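Local coordinates for cellulose biosynthesis protein BcsG (PDB 5OLT) that is required for bacterial cellulose biosynthesis and, in its extramembrane part, carries a zinc-binding domain of the alkaline phosphatase family, at residues M18-T22 and W33-F37; H82-H87 and F242-D246. The contacts are given in a common frame with arbitrary orientation. Numbering follows the deposited sequence.

Interaction 1: M18-T22 and W33-F37; sequences MPAQT and WLNTF
This is peripheral loop-on-helix packing in the extramembrane, alkaline phosphatase-family domain of BcsG: an extended loop lies against helix 27-42, the helix that comes next in the chain, beside the small four-stranded antiparallel sheet running from strand 355-357 to strand 379-380. The contact is partly buried, with 255 Å² covered in all. From M18 to A20 the backbone is extended, P19 and A20 having polyproline-like angles (-64/139° and -61/153°), whereas W33-F37 is regular helix, with F37 N bonded to W33 O at 2.8 Å. The closest CA pair is P19 and F37, 6.2 Å apart. W33 (chi1 t, chi2 88°) reaches from the helix to the loop, and its NE1 donates a nearly linear hydrogen bond (2.9 Å, 176°) to P19 O, so the indole NH is satisfied by backbone rather than by a side chain. The P19 ring fills the space between that indole and the next helical turn, its CB 3.8 Å from T36 CG2 and its CG 3.8 Å from F37 CA. The t rotamer of F37 leaves the edge of its ring near P19 CD. Y365 meets the indole edge-to-face, tying the helix to strand 360-365. Q21 ties the loop to the same strand: its NE2 donates to the backbone O of Q364 and also lies over one face of the indole, 3.3 Å from W33 CE2.

Interaction 2: H82-H87 and F242-D246; sequences HPLWSH and FDELD
Segment 82-87 starts as a turn and coils into a short, weakly bonded helix at about 84-87, lying against the regular helical turn F242-D246 of helix 234-255, in the alkaline phosphatase-family alpha/beta domain with its mixed central sheet flanked by helices. L84 and D246 form the closest CA pair, at 5.7 Å. H82 has an extended backbone (phi/psi -56/136°) just before the turn. Its ND1 accepts from L84 N at 3.0 Å, a side-chain cap on the short helix. H87 N bonds to L84 O at 2.9 Å, and D246 N to F242 O at the same distance. With chi1 t, H82 turns its other nitrogen to the long helix: NE2 donates to D243 OD1 at 2.8 Å, so one imidazole both caps its own helix and holds the other. F242 (chi1 m) anchors an aromatic cluster. Its CB sits 3.4 Å from the centroid of the H82 ring in a CH-pi contact, and its ring edge faces the H82 ring (centroids 5.5 Å, planes 74°). The six-membered ring of W85 directs its edge at the face of F242 (5.1 Å, 70°), while W85 NE1 bonds to L79 O. Beside this cluster, L84 CD2 meets F242 CD1 at 3.8 Å and L84 CD1 meets L245 CB at 4.1 Å. A second His-carboxylate bond joins the segments near the end of each: in the conformers given here, for both residues have a second one, H87 ND1 donates to D246 OD1 across a very short 2.4 Å.

The two contacts follow one another along the chain, interaction 1 closing before interaction 2 opens, and lie on opposite sides of its centre. Their centres are 37 Å apart and their nearest atoms about 22 Å, so they do not touch. Interaction 1 is local, joining helix 27-42 to the loop before it next to the C-terminal four-stranded sheet. Interaction 2 bridges 154 intervening residues, bringing a short helix leading to strand 90-96 onto helix 234-255, which precedes strand 259-265; both strands belong to the seven-stranded sheet. The F242 side chain is about 14 Å from the zinc bound by C67, S102, E266 and H267, so interaction 2 packs the fold outside that site.

Interaction 1: M18-T22 and W33-F37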
loop_
_atom_site.group_PDB
_atom_site.type_symbol
_atom_site.label_atom_id
_atom_site.label_comp_id
_atom_site.label_asym_id
_atom_site.label_seq_id
_atom_site.Cartn_x
_atom_site.Cartn_y
_atom_site.Cartn_z
ATOM N N MET A 18 -14.976 -8.919 -8.291
ATOM C CA MET A 18 -15.197 -9.619 -7.017
ATOM C C MET A 18 -16.200 -10.770 -7.181
ATOM O O MET A 18 -17.346 -10.543 -7.620
ATOM C CB MET A 18 -15.638 -8.636 -5.927
ATOM C CG MET A 18 -14.570 -7.555 -5.719
ATOM S SD MET A 18 -14.961 -6.523 -4.342
ATOM C CE MET A 18 -16.433 -5.676 -4.922
ATOM N N PRO A 19 -15.784 -12.003 -6.836
ATOM C CA PRO A 19 -16.669 -13.151 -7.066
ATOM C C PRO A 19 -17.939 -13.041 -6.207
ATOM O O PRO A 19 -17.870 -12.644 -5.031
ATOM C CB PRO A 19 -15.831 -14.341 -6.597
ATOM C CG PRO A 19 -14.415 -13.869 -6.664
ATOM C CD PRO A 19 -14.480 -12.430 -6.284
ATOM N N ALA A 20 -19.083 -13.390 -6.791
ATOM C CA ALA A 20 -20.371 -13.281 -6.117
ATOM C C ALA A 20 -20.458 -14.141 -4.849
ATOM O O ALA A 20 -19.802 -15.196 -4.754
ATOM C CB ALA A 20 -21.479 -13.670 -7.080
ATOM N N GLN A 21 -21.297 -13.703 -3.911
ATOM C CA GLN A 21 -21.486 -14.377 -2.622
ATOM C C GLN A 21 -22.942 -14.654 -2.348
ATOM O O GLN A 21 -23.454 -14.390 -1.251
ATOM C CB GLN A 21 -20.915 -13.533 -1.468
ATOM C CG GLN A 21 -19.446 -13.257 -1.648
ATOM C CD GLN A 21 -18.876 -12.403 -0.536
ATOM O OE1 GLN A 21 -19.573 -11.575 0.090
ATOM N NE2 GLN A 21 -17.603 -12.637 -0.251
ATOM N N THR A 22 -23.627 -15.209 -3.332
ATOM C CA THR A 22 -25.052 -15.495 -3.135
ATOM C C THR A 22 -25.311 -16.787 -2.361
ATOM O O THR A 22 -26.314 -16.867 -1.676
ATOM C CB THR A 22 -25.831 -15.533 -4.455
ATOM O OG1 THR A 22 -25.205 -16.476 -5.319
ATOM C CG2 THR A 22 -25.841 -14.157 -5.112
ATOM N N TRP A 33 -15.762 -20.174 -2.217
ATOM C CA TRP A 33 -15.616 -18.766 -2.553
ATOM C C TRP A 33 -14.131 -18.354 -2.548
ATOM O O TRP A 33 -13.680 -17.669 -3.487
ATOM C CB TRP A 33 -16.447 -17.874 -1.609
ATOM C CG TRP A 33 -16.362 -16.448 -2.029
ATOM C CD1 TRP A 33 -17.162 -15.807 -2.918
ATOM C CD2 TRP A 33 -15.358 -15.495 -1.632
ATOM N NE1 TRP A 33 -16.718 -14.527 -3.116
ATOM C CE2 TRP A 33 -15.619 -14.305 -2.332
ATOM C CE3 TRP A 33 -14.260 -15.542 -0.739
ATOM C CZ2 TRP A 33 -14.822 -13.157 -2.176
ATOM C CZ3 TRP A 33 -13.461 -14.403 -0.598
ATOM C CH2 TRP A 33 -13.748 -13.234 -1.307
ATOM N N LEU A 34 -13.397 -18.787 -1.520
ATOM C CA LEU A 34 -11.988 -18.418 -1.463
ATOM C C LEU A 34 -11.195 -18.979 -2.650
ATOM O O LEU A 34 -10.352 -18.286 -3.220
ATOM C CB LEU A 34 -11.381 -18.828 -0.126
ATOM C CG LEU A 34 -9.914 -18.417 0.129
ATOM C CD1 LEU A 34 -9.787 -16.879 0.245
ATOM C CD2 LEU A 34 -9.372 -19.081 1.380
ATOM N N ASN A 35 -11.440 -20.256 -2.992
ATOM C CA ASN A 35 -10.785 -20.806 -4.148
ATOM C C ASN A 35 -11.149 -20.062 -5.435
ATOM O O ASN A 35 -10.292 -19.858 -6.295
ATOM C CB ASN A 35 -11.066 -22.319 -4.259
ATOM C CG ASN A 35 -10.094 -23.148 -3.437
ATOM O OD1 ASN A 35 -8.890 -22.893 -3.436
ATOM N ND2 ASN A 35 -10.618 -24.116 -2.705
ATOM N N THR A 36 -12.413 -19.627 -5.531
ATOM C CA THR A 36 -12.891 -18.824 -6.684
ATOM C C THR A 36 -12.158 -17.476 -6.735
ATOM O O THR A 36 -11.730 -17.047 -7.799
ATOM C CB THR A 36 -14.409 -18.649 -6.622
ATOM O OG1 THR A 36 -14.981 -19.953 -6.662
ATOM C CG2 THR A 36 -14.922 -17.845 -7.813
ATOM N N PHE A 37 -11.987 -16.863 -5.554
ATOM C CA PHE A 37 -11.212 -15.628 -5.453
ATOM C C PHE A 37 -9.764 -15.854 -5.919
ATOM O O PHE A 37 -9.254 -15.102 -6.742
ATOM C CB PHE A 37 -11.289 -15.118 -4.003
ATOM C CG PHE A 37 -10.320 -13.986 -3.671
ATOM C CD1 PHE A 37 -10.641 -12.662 -3.949
ATOM C CD2 PHE A 37 -9.099 -14.259 -3.064
ATOM C CE1 PHE A 37 -9.760 -11.616 -3.629
ATOM C CE2 PHE A 37 -8.201 -13.236 -2.764
ATOM C CZ PHE A 37 -8.542 -11.913 -3.027
#

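Interaction 2: H82-H87 and F242-D246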
loop_
_atom_site.group_PDB
_atom_site.type_symbol
_atom_site.label_atom_id
_atom_site.label_comp_id
_atom_site.label_asym_id
_atom_site.label_seq_id
_atom_site.Cartn_x
_atom_site.Cartn_y
_atom_site.Cartn_z
ATOM N N HIS A 82 -6.327 15.438 10.916
ATOM C CA HIS A 82 -5.000 15.923 10.610
ATOM C C HIS A 82 -4.976 16.452 9.162
ATOM O O HIS A 82 -5.527 15.792 8.278
ATOM C CB HIS A 82 -3.947 14.823 10.766
ATOM C CG HIS A 82 -2.563 15.377 10.749
ATOM N ND1 HIS A 82 -1.939 15.786 9.589
ATOM C CD2 HIS A 82 -1.718 15.690 11.772
ATOM C CE1 HIS A 82 -0.760 16.313 9.899
ATOM N NE2 HIS A 82 -0.598 16.250 11.217
ATOM N N PRO A 83 -4.351 17.627 8.917
ATOM C CA PRO A 83 -4.340 18.206 7.581
ATOM C C PRO A 83 -3.764 17.290 6.501
ATOM O O PRO A 83 -4.118 17.458 5.343
ATOM C CB PRO A 83 -3.450 19.456 7.720
ATOM C CG PRO A 83 -3.384 19.759 9.173
ATOM C CD PRO A 83 -3.783 18.540 9.943
ATOM N N LEU A 84 -2.916 16.316 6.846
ATOM C CA LEU A 84 -2.316 15.426 5.827
ATOM C C LEU A 84 -3.399 14.796 4.953
ATOM O O LEU A 84 -3.241 14.732 3.730
ATOM C CB LEU A 84 -1.481 14.318 6.501
ATOM C CG LEU A 84 -0.878 13.273 5.526
ATOM C CD1 LEU A 84 0.207 13.911 4.672
ATOM C CD2 LEU A 84 -0.357 12.123 6.372
ATOM N N TRP A 85 -4.500 14.346 5.554
ATOM C CA TRP A 85 -5.490 13.600 4.788
ATOM C C TRP A 85 -6.092 14.437 3.697
ATOM O O TRP A 85 -6.413 13.908 2.656
ATOM C CB TRP A 85 -6.598 12.974 5.663
ATOM C CG TRP A 85 -6.014 12.228 6.817
ATOM C CD1 TRP A 85 -6.178 12.522 8.148
ATOM C CD2 TRP A 85 -5.151 11.087 6.757
ATOM N NE1 TRP A 85 -5.462 11.648 8.911
ATOM C CE2 TRP A 85 -4.836 10.743 8.093
ATOM C CE3 TRP A 85 -4.611 10.296 5.696
ATOM C CZ2 TRP A 85 -3.995 9.674 8.406
ATOM C CZ3 TRP A 85 -3.781 9.244 6.029
ATOM C CH2 TRP A 85 -3.482 8.953 7.368
ATOM N N SER A 86 -6.225 15.733 3.954
ATOM C CA SER A 86 -6.827 16.623 2.998
ATOM C C SER A 86 -5.868 17.008 1.872
ATOM O O SER A 86 -6.315 17.626 0.891
ATOM C CB SER A 86 -7.368 17.872 3.730
ATOM O OG SER A 86 -6.299 18.690 4.146
ATOM N N HIS A 87 -4.575 16.655 1.986
ATOM C CA HIS A 87 -3.606 17.080 1.020
ATOM C C HIS A 87 -3.423 16.127 -0.147
ATOM O O HIS A 87 -2.896 16.499 -1.173
ATOM C CB HIS A 87 -2.317 17.471 1.747
ATOM C CG HIS A 87 -2.503 18.666 2.643
ATOM N ND1 HIS A 87 -1.648 18.969 3.677
ATOM C CD2 HIS A 87 -3.484 19.601 2.692
ATOM C CE1 HIS A 87 -2.063 20.058 4.297
ATOM N NE2 HIS A 87 -3.189 20.446 3.735
ATOM N N PHE A 242 2.841 12.535 10.693
ATOM C CA PHE A 242 1.975 13.211 9.743
ATOM C C PHE A 242 2.434 14.648 9.532
ATOM O O PHE A 242 2.377 15.153 8.413
ATOM C CB PHE A 242 0.516 13.171 10.199
ATOM C CG PHE A 242 -0.052 11.773 10.366
ATOM C CD1 PHE A 242 0.526 10.656 9.771
ATOM C CD2 PHE A 242 -1.227 11.603 11.118
ATOM C CE1 PHE A 242 -0.038 9.402 9.983
ATOM C CE2 PHE A 242 -1.781 10.342 11.327
ATOM C CZ PHE A 242 -1.181 9.240 10.739
ATOM N N ASP A 243 2.905 15.305 10.598
ATOM C CA ASP A 243 3.479 16.653 10.448
ATOM C C ASP A 243 4.737 16.644 9.583
ATOM O O ASP A 243 4.916 17.556 8.743
ATOM C CB ASP A 243 3.799 17.230 11.833
ATOM C CG ASP A 243 2.536 17.729 12.575
ATOM O OD1 ASP A 243 1.470 17.925 11.927
ATOM O OD2 ASP A 243 2.654 17.928 13.819
ATOM N N GLU A 244 5.568 15.592 9.710
ATOM C CA GLU A 244 6.757 15.521 8.876
ATOM C C GLU A 244 6.406 15.234 7.421
ATOM O O GLU A 244 7.013 15.823 6.534
ATOM C CB GLU A 244 7.755 14.517 9.424
ATOM C CG GLU A 244 8.398 15.033 10.701
ATOM C CD GLU A 244 9.624 14.251 11.122
ATOM O OE1 GLU A 244 9.886 13.130 10.624
ATOM O OE2 GLU A 244 10.351 14.784 12.011
ATOM N N LEU A 245 5.440 14.344 7.182
ATOM C CA LEU A 245 5.027 14.086 5.799
ATOM C C LEU A 245 4.435 15.343 5.174
ATOM O O LEU A 245 4.745 15.658 4.021
ATOM C CB LEU A 245 4.035 12.925 5.736
ATOM C CG LEU A 245 4.614 11.557 6.105
ATOM C CD1 LEU A 245 3.475 10.539 6.126
ATOM C CD2 LEU A 245 5.714 11.137 5.123
ATOM N N ASP A 246 3.609 16.072 5.921
ATOM C CA ASP A 246 3.042 17.292 5.378
ATOM C C ASP A 246 4.094 18.342 5.090
ATOM O O ASP A 246 4.025 19.013 4.054
ATOM C CB ASP A 246 1.967 17.835 6.322
ATOM C CG ASP A 246 0.854 18.523 5.584
ATOM O OD1 ASP A 246 0.409 18.002 4.522
ATOM O OD2 ASP A 246 0.428 19.583 6.068
#